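Local structure of mitochondrial association factor 1 (Toxoplasma gondii, 6BXS) at residues Ala50-Leu55 with Gly61-Phe66; Thr69-Ala74 with Thr84-Glu89; Ala188-Ile193 with Pro217-Gly222. The protein is encoded at a locus required for manipulating host mitochondria and has a macro domain, a fold that in many relatives binds ADP-ribose. All blocks are in the same frame, centred on the assembly; numbering follows the deposited sequence.

Interaction 1. Residues Ala50-Leu55 with Gly61-Phe66; sequences AGTYGL and GMNGEF
Ala-50, Asn-63 and Met-62 supply most of the surface in this contact, which shows how a helix start can be seated beside the strand that leads to it. Ala-50 ends strand 45-50, and its CA lies 6.0 Å from the CA of Asn-63 in the opening turn of helix 61-76. The sulfur of Met-62 comes alongside the alanine: SD is 3.8 Å from Ala-50 N and 4.3 Å from Ala-50 CB. It gets there through a fully stretched chain, CG being anti to the backbone N (chi1 -173°) and the later torsions continuing straight. One residue on, the CB of Asn-63 rests 3.9 Å from Ala-50 O, and the amide end of Asn-63 reaches on to the CG2 methyl of Thr-52, the two side chains crossing at about a right angle. Farther along the loop, a type I turn closes with Leu-55 N bonded to Thr-52 O at 3.0 Å. In its place after a central strand, the loop is consistent with one that borders the ADP-ribose cleft in other macro domains. The polar link between the two backbones runs through a water, beside van der Waals contacts of Met-62 and Asn-63. This water donates to Ala-50 O at 2.8 Å and accepts from Asn-63 N at 3.1 Å, so it satisfies a strand-end carbonyl and an N-H near the helix start while coupling them indirectly.

Interaction 2. Residues Thr69-Ala74 with Thr84-Glu89; sequences TIIEEA and TELSAE. With SO4 (sulfate ion), chain E.
Two consecutive helices of the macro domain, 61-76 and 83-103, pack here through a leucine set against a pair of isoleucines. Leu-86 turns one branch, CD2, onto the neighbouring helix, where it meets Ile-71 CG1 at 3.9 Å and Ile-70 CG2 at 4.0 Å. The leucine and Ile-70 side chains cross at about a right angle, CD2 lying against CG2 and near CB of Ile-70. With Ile-71 the crossing is oblique, and its CD1 also lies 4.2 Å from Leu-86 CD2. That end approaches although the CB of Ile-71 sets out along the side of the interface. Leu-86 has CG anti to its backbone N (chi1 174°), which carries CD2 out to Ile-70 and Ile-71.

Thr-69 belongs to a different face of helix 61-76. Its OG1 lies 3.0 Å from O1 of a sulfate ion, but also within hydrogen-bonding reach of Glu-65 O, and which acceptor takes the proton is unsettled. The sulfate, probably from the crystallisation liquor, is also hydrogen-bonded to Arg-29 NH2, His-159 NE2 and the backbone N atoms of Leu-36 and Tyr-37. Between residues 69-74 and 84-89 the contact is apolar, so their fit depends on shape and on burial of Leu-86 and Ile-70 rather than on directional bonds.

Interaction 3. Residues Ala188-Ile193 with Pro217-Gly222; sequences ATMLGI and PLLGAG
Leu-219 meets helix 179-202 at three side chains, and the segment around it illustrates how a tight turn can deliver one apolar group to a helix. The chain enters from strand 213-216 through Pro-217, whose ring packs near Ala-50 and Met-62 rather than on this helix. Leu-218 opens a type II turn that runs to Ala-221. Leu-219 takes the second position of that turn and sends its CB toward the helix, with CG beside the backbone N and anti to the carbonyl carbon (chi1 -68°). Against the helix, a single branch does the touching: Leu-219 CD1 meets Ile-193 CD1 tip to tip at 3.7 Å, while Thr-189 CG2 and Met-190 CE lie 4.3 and 4.4 Å from Leu-219 CD1. The methionine gets there by bending, since its CB sets out along the side of the contact and two successive turns near +60° bring the methyl round; helix 230-248 packs against the same side chain. Thr-189 offers its methyl, its hydroxyl being bonded to Ala-185 O within its own helix. The carbonyl of Leu-219 is also engaged with this helix, in a hydrogen bond with the hydroxyl of Tyr-186. Gly-220 follows in the third position, where the positive phi of 87° suits glycine, and Ala-221 N closes the turn on Leu-218 O at 3.3 Å. Gly-222, again with positive phi, leads the chain onward. This glycine-containing loop after a sheet strand is consistent in position with the phosphate-binding loop of other macro domains. The leucine methyl sits among buried carbon groups, whereas the loop's backbone is tied to the helix through Tyr-186, so the turn meets the helix through both an apolar contact and a hydrogen bond.

In the fold
Followed from the N terminus, the three contacts come in series, with none nested in or crossing another. Interaction 1 closes the short loop between strand 45-50 and helix 61-76. Interaction 2 opens farther along that same helix and closes the connection to helix 83-103, its centre about 12 Å from that of interaction 1. Much later in the chain, interaction 3 spans the longer excursion from helix 179-202 through strand 213-216 to the loop beyond. It returns to interaction 1 in space: Pro-217 CG touches Met-62 SD at 3.5 Å, and Leu-219 CD2 reaches Ala-50 CA. Loops following two adjacent parallel strands thus meet, while interactions 2 and 3 stay apart.

Interaction 1. Residues Ala50-Leu55 with Gly61-Phe66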
loop_
_atom_site.group_PDB
_atom_site.type_symbol
_atom_site.label_atom_id
_atom_site.label_comp_id
_atom_site.label_asym_id
_atom_site.label_seq_id
_atom_site.Cartn_x
_atom_site.Cartn_y
_atom_site.Cartn_z
ATOM N N ALA A 50 2.914 -3.916 2.261
ATOM C CA ALA A 50 2.228 -5.194 2.106
ATOM C C ALA A 50 1.956 -5.769 3.491
ATOM O O ALA A 50 2.778 -6.497 4.046
ATOM C CB ALA A 50 3.051 -6.156 1.268
ATOM N N GLY A 51 0.792 -5.433 4.037
ATOM C CA GLY A 51 0.481 -5.696 5.429
ATOM C C GLY A 51 0.138 -7.135 5.751
ATOM O O GLY A 51 -0.085 -7.956 4.862
ATOM N N THR A 52 0.091 -7.427 7.047
ATOM C CA THR A 52 -0.254 -8.752 7.543
ATOM C C THR A 52 -1.718 -8.785 7.968
ATOM O O THR A 52 -2.319 -7.747 8.237
ATOM C CB THR A 52 0.626 -9.146 8.740
ATOM O OG1 THR A 52 0.441 -8.192 9.789
ATOM C CG2 THR A 52 2.098 -9.181 8.344
ATOM N N TYR A 53 -2.282 -9.984 8.038
ATOM C CA TYR A 53 -3.673 -10.157 8.436
ATOM C C TYR A 53 -3.895 -9.757 9.895
ATOM O O TYR A 53 -5.021 -9.469 10.300
ATOM C CB TYR A 53 -4.098 -11.608 8.202
ATOM C CG TYR A 53 -3.902 -12.046 6.765
ATOM C CD1 TYR A 53 -4.608 -11.434 5.738
ATOM C CD2 TYR A 53 -3.006 -13.056 6.434
ATOM C CE1 TYR A 53 -4.433 -11.814 4.422
ATOM C CE2 TYR A 53 -2.824 -13.445 5.115
ATOM C CZ TYR A 53 -3.540 -12.819 4.114
ATOM O OH TYR A 53 -3.368 -13.195 2.802
ATOM N N GLY A 54 -2.815 -9.727 10.672
ATOM C CA GLY A 54 -2.877 -9.293 12.058
ATOM C C GLY A 54 -2.680 -7.795 12.228
ATOM O O GLY A 54 -2.785 -7.278 13.340
ATOM N N LEU A 55 -2.374 -7.109 11.128
ATOM C CA LEU A 55 -2.329 -5.643 11.083
ATOM C C LEU A 55 -1.177 -5.005 11.868
ATOM O O LEU A 55 -1.294 -3.860 12.303
ATOM C CB LEU A 55 -3.651 -5.057 11.594
ATOM C CG LEU A 55 -4.951 -5.603 11.001
ATOM C CD1 LEU A 55 -6.142 -4.853 11.589
ATOM C CD2 LEU A 55 -4.946 -5.503 9.486
ATOM N N GLY A 61 9.677 -9.796 5.118
ATOM C CA GLY A 61 9.299 -9.256 3.826
ATOM C C GLY A 61 9.322 -7.740 3.832
ATOM O O GLY A 61 10.099 -7.123 4.561
ATOM N N MET A 62 8.459 -7.138 3.023
ATOM C CA MET A 62 8.387 -5.685 2.923
ATOM C C MET A 62 7.962 -5.051 4.241
ATOM O O MET A 62 8.465 -3.993 4.621
ATOM C CB MET A 62 7.409 -5.276 1.826
ATOM C CG MET A 62 7.395 -3.783 1.554
ATOM S SD MET A 62 6.111 -3.310 0.396
ATOM C CE MET A 62 6.454 -1.560 0.232
ATOM N N ASN A 63 7.019 -5.695 4.922
ATOM C CA ASN A 63 6.539 -5.217 6.211
ATOM C C ASN A 63 7.695 -5.060 7.187
ATOM O O ASN A 63 7.771 -4.078 7.926
ATOM C CB ASN A 63 5.490 -6.178 6.777
ATOM C CG ASN A 63 4.734 -5.594 7.958
ATOM O OD1 ASN A 63 4.618 -4.378 8.097
ATOM N ND2 ASN A 63 4.218 -6.461 8.817
ATOM N N GLY A 64 8.601 -6.032 7.170
ATOM C CA GLY A 64 9.791 -5.990 7.998
ATOM C C GLY A 64 10.722 -4.857 7.612
ATOM O O GLY A 64 11.356 -4.248 8.473
ATOM N N GLU A 65 10.810 -4.572 6.315
ATOM C CA GLU A 65 11.651 -3.482 5.830
ATOM C C GLU A 65 11.087 -2.137 6.276
ATOM O O GLU A 65 11.840 -1.222 6.612
ATOM C CB GLU A 65 11.773 -3.521 4.304
ATOM C CG GLU A 65 12.496 -4.746 3.768
ATOM C CD GLU A 65 13.942 -4.821 4.223
ATOM O OE1 GLU A 65 14.564 -3.755 4.422
ATOM O OE2 GLU A 65 14.455 -5.949 4.386
ATOM N N PHE A 66 9.763 -2.023 6.272
ATOM C CA PHE A 66 9.093 -0.819 6.757
ATOM C C PHE A 66 9.410 -0.591 8.232
ATOM O O PHE A 66 9.745 0.519 8.644
ATOM C CB PHE A 66 7.576 -0.924 6.561
ATOM C CG PHE A 66 7.022 0.042 5.553
ATOM C CD1 PHE A 66 6.924 1.392 5.847
ATOM C CD2 PHE A 66 6.582 -0.400 4.317
ATOM C CE1 PHE A 66 6.409 2.283 4.924
ATOM C CE2 PHE A 66 6.064 0.485 3.391
ATOM C CZ PHE A 66 5.977 1.828 3.695
HETATM O O HOH W 1 5.225 -7.881 3.612
#

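Interaction 2. Residues Thr69-Ala74 with Thr84-Glu89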
loop_
_atom_site.group_PDB
_atom_site.type_symbol
_atom_site.label_atom_id
_atom_site.label_comp_id
_atom_site.label_asym_id
_atom_site.label_seq_id
_atom_site.Cartn_x
_atom_site.Cartn_y
_atom_site.Cartn_z
ATOM N N THR A 69 13.063 0.372 8.773
ATOM C CA THR A 69 13.273 1.751 8.346
ATOM C C THR A 69 12.763 2.743 9.388
ATOM O O THR A 69 13.430 3.730 9.698
ATOM C CB THR A 69 12.571 2.029 7.003
ATOM O OG1 THR A 69 13.080 1.138 6.004
ATOM C CG2 THR A 69 12.803 3.465 6.555
ATOM N N ILE A 70 11.571 2.483 9.913
ATOM C CA ILE A 70 10.977 3.332 10.939
ATOM C C ILE A 70 11.801 3.297 12.223
ATOM O O ILE A 70 12.038 4.330 12.850
ATOM C CB ILE A 70 9.526 2.900 11.246
ATOM C CG1 ILE A 70 8.617 3.255 10.065
ATOM C CG2 ILE A 70 9.018 3.563 12.528
ATOM C CD1 ILE A 70 7.189 2.756 10.197
ATOM N N ILE A 71 12.225 2.101 12.617
ATOM C CA ILE A 71 12.990 1.930 13.848
ATOM C C ILE A 71 14.369 2.580 13.733
ATOM O O ILE A 71 14.828 3.231 14.669
ATOM C CB ILE A 71 13.142 0.436 14.204
ATOM C CG1 ILE A 71 11.782 -0.149 14.595
ATOM C CG2 ILE A 71 14.125 0.249 15.356
ATOM C CD1 ILE A 71 11.740 -1.667 14.627
ATOM N N GLU A 72 15.027 2.397 12.590
ATOM C CA GLU A 72 16.355 2.969 12.382
ATOM C C GLU A 72 16.314 4.490 12.489
ATOM O O GLU A 72 17.171 5.100 13.124
ATOM C CB GLU A 72 16.917 2.564 11.018
ATOM C CG GLU A 72 18.420 2.816 10.880
ATOM C CD GLU A 72 18.854 3.161 9.463
ATOM O OE1 GLU A 72 18.089 3.832 8.737
ATOM O OE2 GLU A 72 19.973 2.762 9.077
ATOM N N GLU A 73 15.313 5.096 11.860
ATOM C CA GLU A 73 15.167 6.546 11.883
ATOM C C GLU A 73 14.822 7.033 13.287
ATOM O O GLU A 73 15.236 8.119 13.695
ATOM C CB GLU A 73 14.093 6.990 10.887
ATOM C CG GLU A 73 13.997 8.497 10.709
ATOM C CD GLU A 73 15.250 9.097 10.096
ATOM O OE1 GLU A 73 15.914 8.407 9.292
ATOM O OE2 GLU A 73 15.570 10.261 10.420
ATOM N N ALA A 74 14.065 6.226 14.025
ATOM C CA ALA A 74 13.711 6.556 15.402
ATOM C C ALA A 74 14.956 6.590 16.284
ATOM O O ALA A 74 15.138 7.514 17.078
ATOM C CB ALA A 74 12.703 5.555 15.950
ATOM N N THR A 84 9.014 -4.579 19.266
ATOM C CA THR A 84 7.781 -4.965 19.944
ATOM C C THR A 84 6.866 -3.766 20.181
ATOM O O THR A 84 5.645 -3.890 20.105
ATOM C CB THR A 84 8.073 -5.645 21.295
ATOM O OG1 THR A 84 8.866 -4.776 22.113
ATOM C CG2 THR A 84 8.816 -6.955 21.081
ATOM N N GLU A 85 7.457 -2.611 20.471
ATOM C CA GLU A 85 6.685 -1.382 20.641
ATOM C C GLU A 85 5.921 -1.049 19.367
ATOM O O GLU A 85 4.703 -0.861 19.386
ATOM C CB GLU A 85 7.597 -0.210 21.009
ATOM C CG GLU A 85 8.129 -0.232 22.432
ATOM C CD GLU A 85 8.999 0.972 22.740
ATOM O OE1 GLU A 85 8.564 2.110 22.460
ATOM O OE2 GLU A 85 10.122 0.783 23.256
ATOM N N LEU A 86 6.656 -0.977 18.263
ATOM C CA LEU A 86 6.087 -0.623 16.969
ATOM C C LEU A 86 5.048 -1.643 16.519
ATOM O O LEU A 86 3.992 -1.274 16.002
ATOM C CB LEU A 86 7.198 -0.506 15.922
ATOM C CG LEU A 86 6.763 -0.284 14.472
ATOM C CD1 LEU A 86 5.849 0.921 14.346
ATOM C CD2 LEU A 86 7.988 -0.120 13.587
ATOM N N SER A 87 5.357 -2.921 16.712
ATOM C CA SER A 87 4.444 -3.996 16.343
ATOM C C SER A 87 3.121 -3.872 17.081
ATOM O O SER A 87 2.056 -3.912 16.472
ATOM C CB SER A 87 5.071 -5.362 16.632
ATOM O OG SER A 87 5.918 -5.772 15.575
ATOM N N ALA A 88 3.196 -3.717 18.398
ATOM C CA ALA A 88 1.999 -3.650 19.225
ATOM C C ALA A 88 1.210 -2.368 18.977
ATOM O O ALA A 88 -0.015 -2.402 18.866
ATOM C CB ALA A 88 2.371 -3.762 20.696
ATOM N N GLU A 89 1.906 -1.240 18.890
ATOM C CA GLU A 89 1.226 0.044 18.749
ATOM C C GLU A 89 0.528 0.159 17.396
ATOM O O GLU A 89 -0.641 0.539 17.324
ATOM C CB GLU A 89 2.206 1.202 18.920
ATOM C CG GLU A 89 1.517 2.503 19.312
ATOM C CD GLU A 89 2.376 3.732 19.090
ATOM O OE1 GLU A 89 3.260 3.703 18.208
ATOM O OE2 GLU A 89 2.162 4.734 19.803
HETATM S S SO4 E . 14.706 2.643 2.504
HETATM O O1 SO4 E . 14.665 2.615 3.964
HETATM O O2 SO4 E . 14.149 1.399 1.981
HETATM O O3 SO4 E . 16.088 2.783 2.050
HETATM O O4 SO4 E . 13.922 3.775 2.019
#

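Interaction 3. Residues Ala188-Ile193 with Pro217-Gly222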
loop_
_atom_site.group_PDB
_atom_site.type_symbol
_atom_site.label_atom_id
_atom_site.label_comp_id
_atom_site.label_asym_id
_atom_site.label_seq_id
_atom_site.Cartn_x
_atom_site.Cartn_y
_atom_site.Cartn_z
ATOM N N ALA A 188 -11.083 -4.941 -4.565
ATOM C CA ALA A 188 -11.516 -4.239 -3.360
ATOM C C ALA A 188 -10.329 -3.599 -2.652
ATOM O O ALA A 188 -10.428 -2.492 -2.123
ATOM C CB ALA A 188 -12.232 -5.199 -2.423
ATOM N N THR A 189 -9.205 -4.310 -2.644
ATOM C CA THR A 189 -7.990 -3.822 -2.005
ATOM C C THR A 189 -7.428 -2.605 -2.745
ATOM O O THR A 189 -7.046 -1.612 -2.125
ATOM C CB THR A 189 -6.913 -4.922 -1.940
ATOM O OG1 THR A 189 -7.418 -6.044 -1.204
ATOM C CG2 THR A 189 -5.650 -4.410 -1.261
ATOM N N MET A 190 -7.373 -2.687 -4.071
ATOM C CA MET A 190 -6.854 -1.581 -4.872
ATOM C C MET A 190 -7.764 -0.363 -4.766
ATOM O O MET A 190 -7.287 0.771 -4.748
ATOM C CB MET A 190 -6.696 -1.996 -6.335
ATOM C CG MET A 190 -5.871 -1.018 -7.165
ATOM S SD MET A 190 -4.188 -0.801 -6.542
ATOM C CE MET A 190 -3.518 -2.443 -6.789
ATOM N N LEU A 191 -9.072 -0.597 -4.699
ATOM C CA LEU A 191 -10.027 0.481 -4.468
ATOM C C LEU A 191 -9.775 1.146 -3.116
ATOM O O LEU A 191 -9.946 2.356 -2.967
ATOM C CB LEU A 191 -11.465 -0.040 -4.528
ATOM C CG LEU A 191 -12.075 -0.325 -5.904
ATOM C CD1 LEU A 191 -13.493 -0.849 -5.742
ATOM C CD2 LEU A 191 -12.072 0.917 -6.783
ATOM N N GLY A 192 -9.374 0.349 -2.132
ATOM C CA GLY A 192 -9.065 0.866 -0.811
ATOM C C GLY A 192 -7.873 1.804 -0.829
ATOM O O GLY A 192 -7.888 2.860 -0.198
ATOM N N ILE A 193 -6.837 1.412 -1.561
ATOM C CA ILE A 193 -5.624 2.212 -1.680
ATOM C C ILE A 193 -5.900 3.542 -2.381
ATOM O O ILE A 193 -5.577 4.608 -1.860
ATOM C CB ILE A 193 -4.538 1.444 -2.459
ATOM C CG1 ILE A 193 -4.130 0.181 -1.697
ATOM C CG2 ILE A 193 -3.311 2.320 -2.689
ATOM C CD1 ILE A 193 -3.492 -0.878 -2.568
ATOM N N PRO A 217 4.026 -2.324 -4.002
ATOM C CA PRO A 217 4.601 -3.634 -4.309
ATOM C C PRO A 217 3.617 -4.441 -5.144
ATOM O O PRO A 217 2.506 -3.963 -5.383
ATOM C CB PRO A 217 4.799 -4.257 -2.930
ATOM C CG PRO A 217 3.663 -3.705 -2.139
ATOM C CD PRO A 217 3.456 -2.293 -2.641
ATOM N N LEU A 218 4.004 -5.632 -5.585
ATOM C CA LEU A 218 3.037 -6.559 -6.156
ATOM C C LEU A 218 2.324 -7.260 -5.006
ATOM O O LEU A 218 2.843 -8.217 -4.432
ATOM C CB LEU A 218 3.707 -7.575 -7.077
ATOM C CG LEU A 218 2.753 -8.596 -7.704
ATOM C CD1 LEU A 218 1.870 -7.945 -8.763
ATOM C CD2 LEU A 218 3.529 -9.768 -8.282
ATOM N N LEU A 219 1.138 -6.767 -4.667
ATOM C CA LEU A 219 0.389 -7.280 -3.529
ATOM C C LEU A 219 0.015 -8.745 -3.720
ATOM O O LEU A 219 -0.282 -9.183 -4.831
ATOM C CB LEU A 219 -0.866 -6.435 -3.305
ATOM C CG LEU A 219 -0.590 -5.009 -2.828
ATOM C CD1 LEU A 219 -1.798 -4.120 -3.060
ATOM C CD2 LEU A 219 -0.201 -5.006 -1.358
ATOM N N GLY A 220 0.044 -9.499 -2.626
ATOM C CA GLY A 220 -0.293 -10.910 -2.660
ATOM C C GLY A 220 0.894 -11.792 -3.006
ATOM O O GLY A 220 0.788 -13.017 -2.974
ATOM N N ALA A 221 2.024 -11.170 -3.333
ATOM C CA ALA A 221 3.234 -11.912 -3.677
ATOM C C ALA A 221 3.956 -12.381 -2.415
ATOM O O ALA A 221 3.471 -12.182 -1.301
ATOM C CB ALA A 221 4.156 -11.057 -4.529
ATOM N N GLY A 222 5.112 -13.010 -2.596
ATOM C CA GLY A 222 5.928 -13.449 -1.479
ATOM C C GLY A 222 5.258 -14.498 -0.612
ATOM O O GLY A 222 4.876 -15.560 -1.096
#